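PDB 6ZP9: PrimPol AEP domain (PP-N190) from Cyanophage S-2L, which probably synthesises primers and extends DNA as the archaeo-eukaryotic primase domain of a phage primase-polymerase, in a phage whose DNA carries 2-aminoadenine instead of adenine. Local coordinates for residues A[33-38]-A[49-54]; A[66-71]-A[165-170]; A[111-116]-A[126-131]. One frame throughout, in Å; residues are numbered along the deposited sequence.

Contact 1: residues A[33-38]-A[49-54]; sequences TRYRAI and WTTPLT
R34 folds its side chain back over T51 and P52. CB leaves the strand pointing away from the partner strand. Then chi2 (-62°) turns CD and chi3 (-64°) turns NE back toward that strand. The guanidinium lies over T51 C, with P52 N on the same face. CZ is 3.8 Å from T51 C. NH1 meets the proline ring, 3.5 Å from P52 CD. NH2 reaches a water in the plane of the guanidinium, and this water donates to T50 O. NH2 also forms a salt bridge with D77, so the charge has a partner beyond the two strands.

On the other side of the sheet, Y35 lies alongside T51, whose CG2 meets the ring edge 3.8 Å from Y35 CD2. L53 crosses Y35 at about a right angle and touches Y35 CD1 with its CD1.

Paired backbone bonds tie Y35 to T51 and A37 to W49. The shortest is Y35 N to T51 O, 2.8 Å. Beyond the non-hydrogen-bonded pair R34 and P52, L53 N bonds to T33 O. Y35 and L53 pack on helix 55-64, and L53 also on helix 16-25. This is an antiparallel beta hairpin at the edge of a four-stranded sheet.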
loop_
_atom_site.group_PDB
_atom_site.type_symbol
_atom_site.label_atom_id
_atom_site.label_comp_id
_atom_site.label_asym_id
_atom_site.label_seq_id
_atom_site.Cartn_x
_atom_site.Cartn_y
_atom_site.Cartn_z
ATOM N N THR A 33 -12.034 2.065 -6.378
ATOM C CA THR A 33 -10.594 2.011 -6.172
ATOM C C THR A 33 -9.869 2.745 -7.297
ATOM O O THR A 33 -10.198 2.587 -8.477
ATOM C CB THR A 33 -10.129 0.554 -6.080
ATOM O OG1 THR A 33 -10.670 -0.038 -4.893
ATOM C CG2 THR A 33 -8.604 0.458 -6.029
ATOM N N ARG A 34 -8.884 3.556 -6.923
ATOM C CA ARG A 34 -8.132 4.366 -7.866
ATOM C C ARG A 34 -6.803 3.696 -8.193
ATOM O O ARG A 34 -6.053 3.306 -7.292
ATOM C CB ARG A 34 -7.898 5.769 -7.300
ATOM C CG ARG A 34 -9.178 6.529 -7.016
ATOM C CD ARG A 34 -9.970 6.742 -8.295
ATOM N NE ARG A 34 -9.248 7.593 -9.237
ATOM C CZ ARG A 34 -9.715 7.929 -10.431
ATOM N NH1 ARG A 34 -10.899 7.483 -10.823
ATOM N NH2 ARG A 34 -9.002 8.711 -11.228
ATOM N N TYR A 35 -6.526 3.566 -9.485
ATOM C CA TYR A 35 -5.299 2.988 -10.007
ATOM C C TYR A 35 -4.358 4.102 -10.449
ATOM O O TYR A 35 -4.796 5.110 -11.013
ATOM C CB TYR A 35 -5.629 2.077 -11.187
ATOM C CG TYR A 35 -4.475 1.384 -11.865
ATOM C CD1 TYR A 35 -3.673 0.477 -11.176
ATOM C CD2 TYR A 35 -4.217 1.591 -13.225
ATOM C CE1 TYR A 35 -2.622 -0.183 -11.809
ATOM C CE2 TYR A 35 -3.167 0.935 -13.867
ATOM C CZ TYR A 35 -2.378 0.047 -13.155
ATOM O OH TYR A 35 -1.338 -0.621 -13.776
ATOM N N ARG A 36 -3.068 3.928 -10.176
ATOM C CA ARG A 36 -2.046 4.836 -10.690
ATOM C C ARG A 36 -0.974 3.996 -11.359
ATOM O O ARG A 36 -0.400 3.102 -10.732
ATOM C CB ARG A 36 -1.437 5.716 -9.587
ATOM C CG ARG A 36 -0.630 6.894 -10.150
ATOM C CD ARG A 36 -0.284 7.959 -9.109
ATOM N NE ARG A 36 0.981 8.631 -9.415
ATOM C CZ ARG A 36 1.102 9.864 -9.903
ATOM N NH1 ARG A 36 2.310 10.354 -10.156
ATOM N NH2 ARG A 36 0.027 10.609 -10.131
ATOM N N ALA A 37 -0.729 4.250 -12.636
ATOM C CA ALA A 37 0.350 3.598 -13.366
ATOM C C ALA A 37 1.495 4.600 -13.482
ATOM O O ALA A 37 1.299 5.713 -13.984
ATOM C CB ALA A 37 -0.130 3.132 -14.742
ATOM N N ILE A 38 2.673 4.223 -12.993
ATOM C CA ILE A 38 3.827 5.115 -12.956
ATOM C C ILE A 38 4.939 4.510 -13.800
ATOM O O ILE A 38 5.254 3.322 -13.659
ATOM C CB ILE A 38 4.318 5.363 -11.518
ATOM C CG1 ILE A 38 3.152 5.825 -10.636
ATOM C CG2 ILE A 38 5.447 6.391 -11.518
ATOM C CD1 ILE A 38 3.561 6.139 -9.224
ATOM N N TRP A 49 -0.628 7.461 -15.276
ATOM C CA TRP A 49 -2.063 7.290 -15.486
ATOM C C TRP A 49 -2.776 7.348 -14.147
ATOM O O TRP A 49 -2.328 6.737 -13.176
ATOM C CB TRP A 49 -2.396 5.946 -16.128
ATOM C CG TRP A 49 -1.756 5.636 -17.430
ATOM C CD1 TRP A 49 -0.803 6.357 -18.092
ATOM C CD2 TRP A 49 -2.029 4.491 -18.239
ATOM N NE1 TRP A 49 -0.468 5.730 -19.273
ATOM C CE2 TRP A 49 -1.208 4.580 -19.382
ATOM C CE3 TRP A 49 -2.897 3.398 -18.108
ATOM C CZ2 TRP A 49 -1.227 3.616 -20.387
ATOM C CZ3 TRP A 49 -2.909 2.437 -19.105
ATOM C CH2 TRP A 49 -2.082 2.555 -20.231
ATOM N N THR A 50 -3.895 8.059 -14.104
ATOM C CA THR A 50 -4.748 8.094 -12.922
ATOM C C THR A 50 -6.155 7.757 -13.391
ATOM O O THR A 50 -6.767 8.519 -14.148
ATOM C CB THR A 50 -4.701 9.451 -12.236
ATOM O OG1 THR A 50 -4.946 10.463 -13.209
ATOM C CG2 THR A 50 -3.338 9.691 -11.634
ATOM N N THR A 51 -6.682 6.627 -12.944
ATOM C CA THR A 51 -7.843 6.057 -13.607
ATOM C C THR A 51 -8.506 5.061 -12.662
ATOM O O THR A 51 -7.879 4.606 -11.698
ATOM C CB THR A 51 -7.419 5.382 -14.918
ATOM O OG1 THR A 51 -8.567 5.084 -15.714
ATOM C CG2 THR A 51 -6.637 4.114 -14.635
ATOM N N PRO A 52 -9.781 4.729 -12.884
ATOM C CA PRO A 52 -10.390 3.632 -12.124
ATOM C C PRO A 52 -9.648 2.322 -12.356
ATOM O O PRO A 52 -9.099 2.062 -13.433
ATOM C CB PRO A 52 -11.818 3.568 -12.676
ATOM C CG PRO A 52 -12.092 4.976 -13.175
ATOM C CD PRO A 52 -10.775 5.462 -13.700
ATOM N N LEU A 53 -9.617 1.489 -11.320
ATOM C CA LEU A 53 -8.979 0.178 -11.421
ATOM C C LEU A 53 -9.898 -0.774 -12.183
ATOM O O LEU A 53 -10.992 -1.092 -11.713
ATOM C CB LEU A 53 -8.660 -0.376 -10.036
ATOM C CG LEU A 53 -8.070 -1.786 -10.007
ATOM C CD1 LEU A 53 -6.658 -1.769 -10.540
ATOM C CD2 LEU A 53 -8.108 -2.369 -8.593
ATOM N N THR A 54 -9.471 -1.203 -13.370
ATOM C CA THR A 54 -10.170 -2.218 -14.147
ATOM C C THR A 54 -9.141 -3.174 -14.729
ATOM O O THR A 54 -7.969 -2.830 -14.899
ATOM C CB THR A 54 -11.025 -1.622 -15.288
ATOM O OG1 THR A 54 -10.183 -1.194 -16.365
ATOM C CG2 THR A 54 -11.861 -0.439 -14.792
HETATM O O HOH W 1 -9.356 10.291 -13.801
#

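Contact 2: residues A[66-71]-A[165-170]; sequences FNSYIV and AGCPHQ
Q170 NE2 donates to F66 O at 2.9 Å and also to V62 O of helix 55-64. F66 O is gripped twice in turn, by NE2 and by a water. F66 O lies close to the amide plane of Q170, while NE2 sits above the carbonyl plane of F66. One side-chain amide thus joins the residue before strand 67-71, the 165-170 loop and helix 55-64. The loop follows strand 161-163, which lies next to strand 67-71 in an antiparallel sheet. The two segments are joined by side chains and water, with no direct backbone-to-backbone bond.

A second direct bond runs the other way. N67 OD1 accepts the backbone N-H of Q170, 2.8 Å from Q170 N. The donor lies in the plane of the N67 carbonyl, and the N-H...O angle is 161°. Q170 CG also lies against this oxygen. The Q170 side chain bends at chi2 (-74°), which places CD, and slides past N67 in the opposite direction.

Two waters bridge the segments. One is bonded to F66 O, S68 OG and P168 O. The other accepts from S68 N and donates to P168 O. S68 OG is also hydrogen-bonded to Y35 OH of the neighbouring strand.

V58 and V62 of helix 55-64 touch C167 and S68, respectively. Here the two small side chains point toward each other. C167 CB lies 3.4 Å from S68 OG, and C167 SG lies 3.6 Å from S68 CB.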
loop_
_atom_site.group_PDB
_atom_site.type_symbol
_atom_site.label_atom_id
_atom_site.label_comp_id
_atom_site.label_asym_id
_atom_site.label_seq_id
_atom_site.Cartn_x
_atom_site.Cartn_y
_atom_site.Cartn_z
ATOM N N PHE A 66 4.409 0.008 -17.428
ATOM C CA PHE A 66 4.258 0.806 -16.217
ATOM C C PHE A 66 4.311 -0.072 -14.968
ATOM O O PHE A 66 3.988 -1.262 -15.006
ATOM C CB PHE A 66 2.926 1.563 -16.224
ATOM C CG PHE A 66 2.846 2.690 -17.223
ATOM C CD1 PHE A 66 2.572 2.436 -18.562
ATOM C CD2 PHE A 66 3.002 4.003 -16.818
ATOM C CE1 PHE A 66 2.476 3.468 -19.474
ATOM C CE2 PHE A 66 2.914 5.041 -17.725
ATOM C CZ PHE A 66 2.643 4.771 -19.059
ATOM N N ASN A 67 4.706 0.530 -13.848
ATOM C CA ASN A 67 4.493 -0.094 -12.550
ATOM C C ASN A 67 3.093 0.263 -12.038
ATOM O O ASN A 67 2.484 1.254 -12.453
ATOM C CB ASN A 67 5.562 0.339 -11.543
ATOM C CG ASN A 67 6.895 -0.381 -11.743
ATOM O OD1 ASN A 67 6.940 -1.589 -11.965
ATOM N ND2 ASN A 67 7.989 0.361 -11.629
ATOM N N SER A 68 2.585 -0.561 -11.124
ATOM C CA SER A 68 1.178 -0.547 -10.747
ATOM C C SER A 68 1.021 -0.191 -9.278
ATOM O O SER A 68 1.679 -0.790 -8.421
ATOM C CB SER A 68 0.535 -1.908 -11.007
ATOM O OG SER A 68 0.582 -2.237 -12.385
ATOM N N TYR A 69 0.113 0.746 -8.998
ATOM C CA TYR A 69 -0.141 1.260 -7.659
ATOM C C TYR A 69 -1.637 1.497 -7.488
ATOM O O TYR A 69 -2.361 1.749 -8.460
ATOM C CB TYR A 69 0.573 2.597 -7.407
ATOM C CG TYR A 69 2.068 2.565 -7.600
ATOM C CD1 TYR A 69 2.623 2.654 -8.874
ATOM C CD2 TYR A 69 2.933 2.446 -6.512
ATOM C CE1 TYR A 69 4.003 2.625 -9.066
ATOM C CE2 TYR A 69 4.312 2.414 -6.689
ATOM C CZ TYR A 69 4.843 2.508 -7.974
ATOM O OH TYR A 69 6.210 2.486 -8.182
ATOM N N ILE A 70 -2.092 1.475 -6.234
ATOM C CA ILE A 70 -3.441 1.925 -5.914
ATOM C C ILE A 70 -3.384 2.976 -4.817
ATOM O O ILE A 70 -2.521 2.940 -3.939
ATOM C CB ILE A 70 -4.370 0.772 -5.477
ATOM C CG1 ILE A 70 -3.690 -0.102 -4.406
ATOM C CG2 ILE A 70 -4.823 -0.030 -6.703
ATOM C CD1 ILE A 70 -4.656 -1.107 -3.757
ATOM N N VAL A 71 -4.325 3.912 -4.867
ATOM C CA VAL A 71 -4.548 4.796 -3.733
ATOM C C VAL A 71 -5.177 3.976 -2.613
ATOM O O VAL A 71 -6.243 3.373 -2.793
ATOM C CB VAL A 71 -5.443 5.976 -4.131
ATOM C CG1 VAL A 71 -5.610 6.932 -2.948
ATOM C CG2 VAL A 71 -4.872 6.686 -5.337
ATOM N N ALA A 165 -0.535 -5.564 -5.444
ATOM C CA ALA A 165 -0.211 -6.988 -5.520
ATOM C C ALA A 165 -0.656 -7.562 -6.856
ATOM O O ALA A 165 -1.637 -7.115 -7.449
ATOM C CB ALA A 165 -0.890 -7.765 -4.387
ATOM N N GLY A 166 0.085 -8.560 -7.336
ATOM C CA GLY A 166 -0.283 -9.247 -8.555
ATOM C C GLY A 166 0.180 -8.602 -9.838
ATOM O O GLY A 166 -0.135 -9.127 -10.918
ATOM N N CYS A 167 0.906 -7.482 -9.769
ATOM C CA CYS A 167 1.464 -6.850 -10.960
ATOM C C CYS A 167 2.981 -6.858 -10.884
ATOM O O CYS A 167 3.551 -6.829 -9.787
ATOM C CB CYS A 167 0.985 -5.401 -11.127
ATOM S SG CYS A 167 -0.807 -5.236 -11.106
ATOM N N PRO A 168 3.658 -6.877 -12.028
ATOM C CA PRO A 168 5.121 -6.968 -12.011
ATOM C C PRO A 168 5.811 -5.670 -11.615
ATOM O O PRO A 168 5.365 -4.561 -11.948
ATOM C CB PRO A 168 5.467 -7.360 -13.451
ATOM C CG PRO A 168 4.314 -6.901 -14.265
ATOM C CD PRO A 168 3.101 -7.024 -13.388
ATOM N N HIS A 169 6.906 -5.842 -10.869
ATOM C CA HIS A 169 7.951 -4.841 -10.712
ATOM C C HIS A 169 8.741 -4.823 -12.014
ATOM O O HIS A 169 9.444 -5.785 -12.328
ATOM C CB HIS A 169 8.805 -5.231 -9.508
ATOM C CG HIS A 169 9.970 -4.336 -9.239
ATOM N ND1 HIS A 169 9.858 -3.168 -8.521
ATOM C CD2 HIS A 169 11.284 -4.466 -9.541
ATOM C CE1 HIS A 169 11.044 -2.598 -8.421
ATOM N NE2 HIS A 169 11.929 -3.368 -9.027
ATOM N N GLN A 170 8.596 -3.752 -12.799
ATOM C CA GLN A 170 9.016 -3.809 -14.197
ATOM C C GLN A 170 10.521 -3.967 -14.373
ATOM O O GLN A 170 10.957 -4.487 -15.404
ATOM C CB GLN A 170 8.537 -2.565 -14.938
ATOM C CG GLN A 170 7.034 -2.510 -15.156
ATOM C CD GLN A 170 6.545 -3.462 -16.239
ATOM O OE1 GLN A 170 7.331 -4.182 -16.844
ATOM N NE2 GLN A 170 5.242 -3.435 -16.513
HETATM O O HOH W 2 3.150 -3.167 -13.096
HETATM O O HOH W 3 4.432 -2.565 -10.051
#

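Contact 3: residues A[111-116]-A[126-131]; sequences RPSFQL and YWVFHS
F114 and Y126 stack their rings in an offset, nearly parallel pair. The centroids are 4.4 Å apart and the planes differ by 10°. F114 CZ lies over the face of Y126 toward its rim. Y126 CB in turn sits over the face of F114, a CH-pi contact. F114 CG lies between the backbone N and the carbonyl carbon (chi1 69°), which puts it on the side of Y126, where the ring stacks. V128 CG2 meets the edge of the phenyl ring near CE1.

A second CH-pi contact joins P112 to W127. P112 CA lies over the five-membered ring, 3.7 Å from its centroid. P112 lies alongside W127, with P112 CG 3.7 Å from W127 CZ2. The indole NE1 bonds to P110 O, and the ring of Y186 meets the indole edge-to-face.

The hydrogen bonds form a classic beta bulge, in which S113 and F114 both face Y126. Y126 O receives weak bonds from both S113 N and F114 N. The return bond, Y126 N to F114 O, is sound at 3.1 Å. The bulge residue S113 also pairs through its side chain. S113 OG accepts V128 N at 2.9 Å, and the bond is almost straight at 177°. The same hydroxyl is bonded to E184 O, which fixes its rotation.

This hairpin contact is buried. Y126 O is met there by two weak bonds, and V128 N takes a side-chain acceptor in S113 OG. The F114-Y126 stack and P112 against the W127 face supply the apolar packing.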
loop_
_atom_site.group_PDB
_atom_site.type_symbol
_atom_site.label_atom_id
_atom_site.label_comp_id
_atom_site.label_asym_id
_atom_site.label_seq_id
_atom_site.Cartn_x
_atom_site.Cartn_y
_atom_site.Cartn_z
ATOM N N ARG A 111 1.604 -7.173 15.263
ATOM C CA ARG A 111 1.820 -7.911 14.026
ATOM C C ARG A 111 0.996 -7.296 12.897
ATOM O O ARG A 111 -0.192 -7.009 13.093
ATOM C CB ARG A 111 1.445 -9.381 14.210
ATOM C CG ARG A 111 1.661 -10.221 12.970
ATOM C CD ARG A 111 1.332 -11.677 13.237
ATOM N NE ARG A 111 2.121 -12.206 14.348
ATOM C CZ ARG A 111 3.354 -12.697 14.232
ATOM N NH1 ARG A 111 3.970 -12.727 13.049
ATOM N NH2 ARG A 111 3.983 -13.148 15.310
ATOM N N PRO A 112 1.579 -7.062 11.723
ATOM C CA PRO A 112 0.795 -6.492 10.621
ATOM C C PRO A 112 -0.373 -7.399 10.244
ATOM O O PRO A 112 -0.312 -8.625 10.381
ATOM C CB PRO A 112 1.818 -6.388 9.481
ATOM C CG PRO A 112 3.152 -6.310 10.181
ATOM C CD PRO A 112 3.007 -7.204 11.380
ATOM N N SER A 113 -1.465 -6.778 9.788
ATOM C CA SER A 113 -2.569 -7.558 9.238
ATOM C C SER A 113 -2.109 -8.383 8.044
ATOM O O SER A 113 -2.533 -9.533 7.873
ATOM C CB SER A 113 -3.715 -6.636 8.830
ATOM O OG SER A 113 -4.221 -5.927 9.947
ATOM N N PHE A 114 -1.273 -7.794 7.182
ATOM C CA PHE A 114 -0.638 -8.523 6.090
ATOM C C PHE A 114 0.586 -7.746 5.634
ATOM O O PHE A 114 0.790 -6.590 6.005
ATOM C CB PHE A 114 -1.590 -8.773 4.916
ATOM C CG PHE A 114 -1.978 -7.534 4.144
ATOM C CD1 PHE A 114 -3.025 -6.742 4.568
ATOM C CD2 PHE A 114 -1.343 -7.209 2.960
ATOM C CE1 PHE A 114 -3.418 -5.632 3.851
ATOM C CE2 PHE A 114 -1.730 -6.091 2.224
ATOM C CZ PHE A 114 -2.778 -5.298 2.678
ATOM N N GLN A 115 1.410 -8.413 4.840
ATOM C CA GLN A 115 2.620 -7.826 4.295
ATOM C C GLN A 115 2.627 -8.042 2.791
ATOM O O GLN A 115 1.861 -8.845 2.254
ATOM C CB GLN A 115 3.878 -8.424 4.956
ATOM C CG GLN A 115 3.899 -8.184 6.463
ATOM C CD GLN A 115 5.101 -8.780 7.146
ATOM O OE1 GLN A 115 5.221 -10.007 7.252
ATOM N NE2 GLN A 115 5.993 -7.921 7.644
ATOM N N LEU A 116 3.486 -7.295 2.108
ATOM C CA LEU A 116 3.530 -7.345 0.657
ATOM C C LEU A 116 4.976 -7.325 0.190
ATOM O O LEU A 116 5.755 -6.455 0.598
ATOM C CB LEU A 116 2.756 -6.177 0.041
ATOM C CG LEU A 116 2.574 -6.294 -1.475
ATOM C CD1 LEU A 116 1.149 -5.952 -1.865
ATOM C CD2 LEU A 116 3.554 -5.373 -2.176
ATOM N N TYR A 126 1.085 -3.578 6.448
ATOM C CA TYR A 126 -0.244 -3.000 6.596
ATOM C C TYR A 126 -0.902 -3.418 7.909
ATOM O O TYR A 126 -0.848 -4.587 8.301
ATOM C CB TYR A 126 -1.157 -3.430 5.467
ATOM C CG TYR A 126 -0.872 -2.860 4.102
ATOM C CD1 TYR A 126 0.093 -3.430 3.278
ATOM C CD2 TYR A 126 -1.615 -1.797 3.613
ATOM C CE1 TYR A 126 0.317 -2.945 2.011
ATOM C CE2 TYR A 126 -1.395 -1.299 2.356
ATOM C CZ TYR A 126 -0.437 -1.878 1.556
ATOM O OH TYR A 126 -0.228 -1.386 0.290
ATOM N N TRP A 127 -1.567 -2.468 8.558
ATOM C CA TRP A 127 -2.403 -2.735 9.722
ATOM C C TRP A 127 -3.808 -2.239 9.385
ATOM O O TRP A 127 -4.024 -1.030 9.230
ATOM C CB TRP A 127 -1.849 -2.049 10.974
ATOM C CG TRP A 127 -0.520 -2.580 11.472
ATOM C CD1 TRP A 127 -0.315 -3.456 12.510
ATOM C CD2 TRP A 127 0.780 -2.237 10.980
ATOM N NE1 TRP A 127 1.033 -3.686 12.678
ATOM C CE2 TRP A 127 1.726 -2.947 11.758
ATOM C CE3 TRP A 127 1.240 -1.405 9.952
ATOM C CZ2 TRP A 127 3.102 -2.855 11.535
ATOM C CZ3 TRP A 127 2.617 -1.315 9.733
ATOM C CH2 TRP A 127 3.527 -2.036 10.524
ATOM N N VAL A 128 -4.760 -3.170 9.255
ATOM C CA VAL A 128 -6.104 -2.859 8.773
ATOM C C VAL A 128 -7.041 -2.692 9.958
ATOM O O VAL A 128 -7.012 -3.492 10.901
ATOM C CB VAL A 128 -6.610 -3.962 7.827
ATOM C CG1 VAL A 128 -8.001 -3.615 7.314
ATOM C CG2 VAL A 128 -5.629 -4.142 6.674
ATOM N N PHE A 129 -7.879 -1.656 9.912
ATOM C CA PHE A 129 -8.825 -1.385 10.985
ATOM C C PHE A 129 -10.185 -2.020 10.693
ATOM O O PHE A 129 -10.516 -2.341 9.548
ATOM C CB PHE A 129 -8.981 0.121 11.192
ATOM C CG PHE A 129 -7.705 0.807 11.552
ATOM C CD1 PHE A 129 -7.168 0.672 12.826
ATOM C CD2 PHE A 129 -7.034 1.584 10.618
ATOM C CE1 PHE A 129 -5.980 1.301 13.163
ATOM C CE2 PHE A 129 -5.850 2.215 10.945
ATOM C CZ PHE A 129 -5.321 2.072 12.219
ATOM N N HIS A 130 -10.980 -2.193 11.757
ATOM C CA HIS A 130 -12.308 -2.778 11.598
ATOM C C HIS A 130 -13.286 -1.831 10.902
ATOM O O HIS A 130 -14.262 -2.298 10.300
ATOM C CB HIS A 130 -12.854 -3.233 12.964
ATOM C CG HIS A 130 -12.969 -2.141 13.985
ATOM N ND1 HIS A 130 -13.857 -1.091 13.862
ATOM C CD2 HIS A 130 -12.332 -1.953 15.168
ATOM C CE1 HIS A 130 -13.749 -0.294 14.913
ATOM N NE2 HIS A 130 -12.835 -0.796 15.723
ATOM N N SER A 131 -13.034 -0.530 10.938
ATOM C CA SER A 131 -13.892 0.474 10.322
ATOM C C SER A 131 -13.028 1.533 9.657
ATOM O O SER A 131 -11.860 1.705 10.023
ATOM C CB SER A 131 -14.814 1.135 11.360
ATOM O OG SER A 131 -15.501 0.160 12.135
#

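How the contacts relate
Contacts 1 and 2 share one antiparallel sheet. Strands 34-38 and 67-71 are neighbours in it, and backbone bonds such as I38 O to N67 N join them. Contact 1 lies at the sheet edge and is partly buried; contact 2 is buried. Contact 3 belongs to the other four-stranded sheet, across the chain's centre, and is buried too. Its centre is about 22 Å from that of contact 1. It meets contact 2 through L116 and A165. The chemistry differs with place. Contact 1 is regular strand pairing with a charged outer side, contact 2 uses side-chain amides and water, and contact 3 combines ring stacking with a bulge.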